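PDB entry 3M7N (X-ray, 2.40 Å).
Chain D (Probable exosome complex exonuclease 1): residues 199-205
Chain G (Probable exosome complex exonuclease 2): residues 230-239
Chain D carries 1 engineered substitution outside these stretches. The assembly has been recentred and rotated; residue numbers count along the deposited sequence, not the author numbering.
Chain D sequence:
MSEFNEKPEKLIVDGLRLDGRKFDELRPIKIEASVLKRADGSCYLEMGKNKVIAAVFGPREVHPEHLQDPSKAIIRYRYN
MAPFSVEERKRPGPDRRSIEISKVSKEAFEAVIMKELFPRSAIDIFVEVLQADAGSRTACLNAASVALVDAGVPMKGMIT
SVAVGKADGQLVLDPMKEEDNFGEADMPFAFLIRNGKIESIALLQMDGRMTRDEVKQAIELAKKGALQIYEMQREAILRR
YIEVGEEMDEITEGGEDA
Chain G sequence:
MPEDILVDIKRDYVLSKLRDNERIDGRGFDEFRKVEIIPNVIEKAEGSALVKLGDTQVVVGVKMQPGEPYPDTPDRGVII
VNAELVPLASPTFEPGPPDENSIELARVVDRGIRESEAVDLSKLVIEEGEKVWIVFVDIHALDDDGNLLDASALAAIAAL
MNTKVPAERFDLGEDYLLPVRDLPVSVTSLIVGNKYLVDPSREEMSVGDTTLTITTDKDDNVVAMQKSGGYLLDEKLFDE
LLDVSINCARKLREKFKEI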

# COMPACT_ATOMS: atom_id res chain seq x y z
N GLU D 199 -12.60 37.12 -14.31
CA GLU D 199 -12.34 36.73 -15.68
C GLU D 199 -13.10 35.45 -16.10
O GLU D 199 -13.97 35.48 -16.97
N SER D 200 -12.75 34.32 -15.47
CA SER D 200 -13.32 33.02 -15.84
C SER D 200 -13.71 32.17 -14.63
O SER D 200 -13.44 32.53 -13.49
N ILE D 201 -14.36 31.04 -14.91
CA ILE D 201 -14.81 30.13 -13.87
C ILE D 201 -13.82 28.99 -13.65
O ILE D 201 -13.55 28.22 -14.58
N ALA D 202 -13.29 28.89 -12.43
CA ALA D 202 -12.33 27.85 -12.05
C ALA D 202 -13.01 26.68 -11.35
O ALA D 202 -12.49 25.56 -11.32
N LEU D 203 -14.18 26.92 -10.78
CA LEU D 203 -14.91 25.86 -10.11
C LEU D 203 -16.40 26.10 -10.22
O LEU D 203 -16.87 27.21 -9.98
N LEU D 204 -17.14 25.05 -10.56
CA LEU D 204 -18.58 25.15 -10.66
C LEU D 204 -19.22 23.82 -10.30
O LEU D 204 -18.90 22.79 -10.88
N GLN D 205 -20.12 23.85 -9.32
CA GLN D 205 -20.88 22.69 -8.91
C GLN D 205 -22.27 23.16 -8.51
O GLN D 205 -22.42 24.25 -7.97
N GLY G 230 -8.51 20.49 -15.06
CA GLY G 230 -7.72 21.68 -14.82
C GLY G 230 -7.78 22.71 -15.93
O GLY G 230 -6.82 22.90 -16.68
N TYR G 231 -8.91 23.40 -16.03
CA TYR G 231 -9.07 24.40 -17.08
C TYR G 231 -9.97 25.53 -16.59
O TYR G 231 -10.75 25.35 -15.65
N LEU G 232 -9.87 26.68 -17.25
CA LEU G 232 -10.76 27.81 -16.95
C LEU G 232 -11.97 27.81 -17.90
O LEU G 232 -11.81 27.78 -19.11
N LEU G 233 -13.17 27.82 -17.33
CA LEU G 233 -14.40 27.83 -18.09
C LEU G 233 -14.83 29.28 -18.37
O LEU G 233 -15.02 30.07 -17.44
N ASP G 234 -14.98 29.62 -19.64
CA ASP G 234 -15.45 30.95 -20.03
C ASP G 234 -16.95 31.05 -19.77
O ASP G 234 -17.71 30.13 -20.06
N GLU G 235 -17.38 32.18 -19.21
CA GLU G 235 -18.78 32.36 -18.82
C GLU G 235 -19.77 32.39 -19.99
O GLU G 235 -20.89 31.90 -19.88
N LYS G 236 -19.35 32.98 -21.11
CA LYS G 236 -20.21 33.06 -22.29
C LYS G 236 -20.50 31.66 -22.80
O LYS G 236 -21.65 31.29 -23.04
N LEU G 237 -19.43 30.88 -22.95
CA LEU G 237 -19.52 29.49 -23.35
C LEU G 237 -20.49 28.79 -22.42
O LEU G 237 -21.40 28.09 -22.87
N PHE G 238 -20.31 28.99 -21.13
CA PHE G 238 -21.21 28.35 -20.19
C PHE G 238 -22.66 28.65 -20.54
O PHE G 238 -23.48 27.73 -20.63
N ASP G 239 -22.98 29.93 -20.72
CA ASP G 239 -24.36 30.35 -21.01
C ASP G 239 -24.92 29.56 -22.19
O ASP G 239 -26.06 29.04 -22.13

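The two stretches meet through a single antiparallel backbone bridge, flanked by small apolar contacts and closed at one end by a water that links the chain D strand to the start of a chain G helix. The bridge pairs Ile201(D) with Leu233(G): Ile201(D) N donates to Leu233(G) O and Leu233(G) N donates to Ile201(D) O, both at 2.8 Å and nearly linear. This pairing holds the backbones close, so side chains that leave sideways still meet. Ile201(D), with chi1 m and chi2 t, lies beside Leu233(G), chi1 t, with Ile201(D) CB 4.0 Å from Leu233(G) CB. Ile201(D) CD1 extends to 4.4 Å from Glu235(G) CB, and the carboxylate of Glu235(G) finds its hydrogen bonds elsewhere in the structure.

Ser200(D) points toward chain G in the p rotamer. Its CB rests 3.5 Å from Leu233(G) O and its OG 3.6 Å from CB of Leu232(G), contacts of packing rather than hydrogen bonding. Leu232(G), in the m, t conformation, also brings CD2 to within 4.1 Å of Ala202(D) CB. Beyond the corner at Ala202(D), Leu203(D) turns away while Leu204(D), chi1 and chi2 both t, points back toward chain G. Its CD1 sits over one face of the Phe238(G) ring, 3.6 Å from CE1, in a CH-pi contact; Phe238(G), chi1 t, points toward chain D from the helix.

The polar link lies at the helix start. Asp234(G), chi1 t, directs its CB away from chain D and caps the helix: OD1 accepts from Leu237(G) N at 2.9 Å and, weakly, from Lys236(G) N at 2.7 Å. Water 1 accepts from Glu235(G) N at 2.8 Å and donates to Glu199(D) O at 2.8 Å, with a weak bond to Asp234(G) OD2 at 3.3 Å, thereby tying the helix start to the strand.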

# COMPACT_ATOMS: atom_id res chain seq x y z
CB GLU D 199 -10.84 36.53 -15.90
CG GLU D 199 -10.24 37.46 -16.93
CD GLU D 199 -9.15 36.78 -17.72
OE1 GLU D 199 -8.04 37.34 -17.83
OE2 GLU D 199 -9.41 35.67 -18.24
CB SER D 200 -12.35 32.25 -16.72
OG SER D 200 -11.01 32.48 -16.31
CB ILE D 201 -16.18 29.53 -14.22
CG1 ILE D 201 -17.19 30.66 -14.41
CG2 ILE D 201 -16.63 28.53 -13.15
CD1 ILE D 201 -18.47 30.24 -15.10
CB ALA D 202 -11.26 28.44 -11.14
CB LEU D 203 -14.50 25.75 -8.64
CG LEU D 203 -15.23 24.67 -7.82
CD1 LEU D 203 -14.30 24.11 -6.75
CD2 LEU D 203 -16.54 25.16 -7.20
CB LEU D 204 -18.97 25.59 -12.07
CG LEU D 204 -20.40 26.09 -12.29
CD1 LEU D 204 -20.51 26.97 -13.54
CD2 LEU D 204 -21.35 24.91 -12.37
CB GLN D 205 -20.23 22.01 -7.69
CG GLN D 205 -18.84 21.45 -7.91
CD GLN D 205 -18.35 20.67 -6.69
OE1 GLN D 205 -17.90 21.26 -5.69
NE2 GLN D 205 -18.45 19.35 -6.75
CB TYR G 231 -9.66 23.75 -18.35
CG TYR G 231 -11.15 23.51 -18.28
CD1 TYR G 231 -12.05 24.34 -18.95
CD2 TYR G 231 -11.67 22.45 -17.52
CE1 TYR G 231 -13.43 24.12 -18.88
CE2 TYR G 231 -13.05 22.23 -17.44
CZ TYR G 231 -13.92 23.07 -18.12
OH TYR G 231 -15.29 22.86 -18.04
CB LEU G 232 -9.98 29.12 -17.05
CG LEU G 232 -8.86 29.21 -16.01
CD1 LEU G 232 -7.73 30.13 -16.45
CD2 LEU G 232 -9.42 29.61 -14.64
CB LEU G 233 -15.49 27.14 -17.30
CG LEU G 233 -16.61 26.42 -18.06
CD1 LEU G 233 -17.97 26.62 -17.38
CD2 LEU G 233 -16.65 26.84 -19.51
CB ASP G 234 -15.13 31.22 -21.50
CG ASP G 234 -15.83 32.45 -22.03
OD1 ASP G 234 -17.05 32.38 -22.32
OD2 ASP G 234 -15.16 33.50 -22.17
CB GLU G 235 -18.94 33.61 -17.95
CG GLU G 235 -20.35 33.82 -17.40
CD GLU G 235 -20.42 34.98 -16.44
OE1 GLU G 235 -19.40 35.69 -16.33
OE2 GLU G 235 -21.49 35.18 -15.79
CB LYS G 236 -19.57 33.90 -23.39
CG LYS G 236 -19.46 35.38 -23.07
CD LYS G 236 -20.83 35.99 -22.80
CE LYS G 236 -20.73 37.47 -22.44
NZ LYS G 236 -22.05 38.04 -22.05
CB LEU G 237 -18.15 28.83 -23.25
CG LEU G 237 -17.87 27.72 -24.25
CD1 LEU G 237 -16.55 27.02 -23.93
CD2 LEU G 237 -19.00 26.74 -24.21
CB PHE G 238 -20.93 28.75 -18.75
CG PHE G 238 -21.87 28.11 -17.78
CD1 PHE G 238 -21.66 26.82 -17.34
CD2 PHE G 238 -23.00 28.78 -17.34
CE1 PHE G 238 -22.53 26.21 -16.45
CE2 PHE G 238 -23.88 28.18 -16.46
CZ PHE G 238 -23.64 26.89 -16.00
CB ASP G 239 -24.41 31.85 -21.34
CG ASP G 239 -23.97 32.73 -20.17
OD1 ASP G 239 -24.27 32.39 -19.01
OD2 ASP G 239 -23.33 33.78 -20.43
O HOH W 1 -15.46 34.21 -19.00